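Side-chain contact in disulphide isomerase (Xylella fastidiosa, PDB 3FK8), which is probably a thioredoxin-fold disulphide isomerase: residues R45-D48 with K49-N53. Numbering follows the deposited sequence. Where two conformers were deposited one is given.
Sequences RALD and KSLRN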
loop_
_atom_site.group_PDB
_atom_site.type_symbol
_atom_site.label_atom_id
_atom_site.label_comp_id
_atom_site.label_asym_id
_atom_site.label_seq_id
_atom_site.Cartn_x
_atom_site.Cartn_y
_atom_site.Cartn_z
ATOM N N ARG A 45 -6.977 8.205 3.083
ATOM C CA ARG A 45 -8.056 7.752 3.932
ATOM C C ARG A 45 -9.152 7.067 3.114
ATOM O O ARG A 45 -9.708 6.057 3.518
ATOM C CB ARG A 45 -8.645 8.909 4.733
ATOM C CG ARG A 45 -7.611 9.546 5.715
ATOM C CD ARG A 45 -8.231 10.491 6.770
ATOM N NE ARG A 45 -9.066 11.532 6.150
ATOM C CZ ARG A 45 -8.655 12.752 5.786
ATOM N NH1 ARG A 45 -7.401 13.136 5.954
ATOM N NH2 ARG A 45 -9.519 13.616 5.259
ATOM N N ALA A 46 -9.464 7.619 1.937
ATOM C CA ALA A 46 -10.471 7.005 1.074
ATOM C C ALA A 46 -10.054 5.634 0.571
ATOM O O ALA A 46 -10.876 4.710 0.513
ATOM C CB ALA A 46 -10.813 7.932 -0.063
ATOM N N LEU A 47 -8.783 5.488 0.176
ATOM C CA LEU A 47 -8.316 4.203 -0.277
ATOM C C LEU A 47 -8.455 3.175 0.840
ATOM O O LEU A 47 -8.946 2.050 0.624
ATOM C CB LEU A 47 -6.849 4.310 -0.741
ATOM C CG LEU A 47 -6.223 2.996 -1.183
ATOM C CD1 LEU A 47 -6.918 2.373 -2.348
ATOM C CD2 LEU A 47 -4.717 3.158 -1.425
ATOM N N ASP A 48 -8.026 3.542 2.066
ATOM C CA ASP A 48 -8.131 2.620 3.181
ATOM C C ASP A 48 -9.576 2.220 3.445
ATOM O O ASP A 48 -9.857 1.022 3.675
ATOM C CB ASP A 48 -7.527 3.229 4.429
ATOM C CG ASP A 48 -7.381 2.222 5.545
ATOM O OD1 ASP A 48 -6.503 1.351 5.418
ATOM O OD2 ASP A 48 -8.176 2.312 6.487
ATOM N N LYS A 49 -10.497 3.190 3.404
ATOM C CA LYS A 49 -11.898 2.878 3.667
ATOM C C LYS A 49 -12.417 1.883 2.629
ATOM O O LYS A 49 -13.129 0.929 2.962
ATOM C CB LYS A 49 -12.701 4.173 3.670
ATOM C CG LYS A 49 -14.174 3.985 3.897
ATOM C CD LYS A 49 -14.913 5.281 3.789
ATOM C CE LYS A 49 -16.362 5.071 4.288
ATOM N NZ LYS A 49 -17.241 6.276 4.100
ATOM N N SER A 50 -12.113 2.094 1.355
ATOM C CA SER A 50 -12.527 1.148 0.336
ATOM C C SER A 50 -11.930 -0.237 0.485
ATOM O O SER A 50 -12.624 -1.247 0.325
ATOM C CB SER A 50 -12.169 1.721 -1.036
ATOM O OG SER A 50 -12.738 0.913 -2.058
ATOM N N LEU A 51 -10.640 -0.307 0.802
ATOM C CA LEU A 51 -9.989 -1.587 0.973
ATOM C C LEU A 51 -10.521 -2.369 2.158
ATOM O O LEU A 51 -10.366 -3.577 2.180
ATOM C CB LEU A 51 -8.458 -1.456 1.035
ATOM C CG LEU A 51 -7.821 -0.988 -0.296
ATOM C CD1 LEU A 51 -6.324 -0.918 -0.108
ATOM C CD2 LEU A 51 -8.214 -1.904 -1.480
ATOM N N ARG A 52 -11.171 -1.653 3.083
ATOM C CA ARG A 52 -11.792 -2.226 4.274
ATOM C C ARG A 52 -13.112 -2.918 3.983
ATOM O O ARG A 52 -13.555 -3.749 4.806
ATOM C CB ARG A 52 -12.031 -1.147 5.347
ATOM C CG ARG A 52 -10.784 -0.819 6.124
ATOM C CD ARG A 52 -11.073 -0.136 7.437
ATOM N NE ARG A 52 -11.330 1.290 7.327
ATOM C CZ ARG A 52 -12.546 1.833 7.269
ATOM N NH1 ARG A 52 -13.628 1.063 7.268
ATOM N NH2 ARG A 52 -12.679 3.149 7.191
ATOM N N ASN A 53 -13.741 -2.617 2.837
ATOM C CA ASN A 53 -15.075 -3.188 2.585
ATOM C C ASN A 53 -14.969 -4.704 2.388
ATOM O O ASN A 53 -13.883 -5.258 2.264
ATOM C CB ASN A 53 -15.862 -2.417 1.508
ATOM C CG ASN A 53 -15.451 -2.739 0.076
ATOM O OD1 ASN A 53 -14.855 -3.769 -0.199
ATOM N ND2 ASN A 53 -15.827 -1.860 -0.854
#
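Lys49 N donates to Arg45 O at 3.0 Å in the helix 42-51 of a thioredoxin-like fold; a CxxC pattern, Cys41 and Cys44, straddles the start of this helix, as at the redox site of thioredoxins. The extended side chain of Lys49 suits an exposed turn: CB lies by Arg45 O while the charged end runs away from the preceding turn. Ser50 continues the alpha-helical pattern, its N giving a nearly straight bond (170°) to Ala46 O. Its small, buried side chain turns the hydroxyl to Asp121 at the start of helix 121-132, tying the two helices together. Leu51 N bonds Leu47 O at 2.9 Å, and the leucines, one turn apart, add an apolar contact, Leu51 CD1 lying 4.0 Å from Leu47 CD1. Leu51 CG stands anti to the carbonyl carbon (chi1 -67°), which lays the branch back over Leu47 O; beyond it, Ile124 and Phe128 complete the greasy face. Arg52 N makes only a weak bond to Asp48 O (3.0 Å). In the conformer given, the Arg52 chain bends at chi3, setting one guanidinium face over Lys49 CA and bringing NE to Asp48 OD2 in a weak hydrogen bond within a salt bridge (3.4 Å). OD2 sits at the guanidinium's edge, the carboxylate plane turned 61° from it, while Asp48 OD1 pairs with Lys68. Asn53 then serves as N-cap of the next helix, OD1 accepting from Asn56 N.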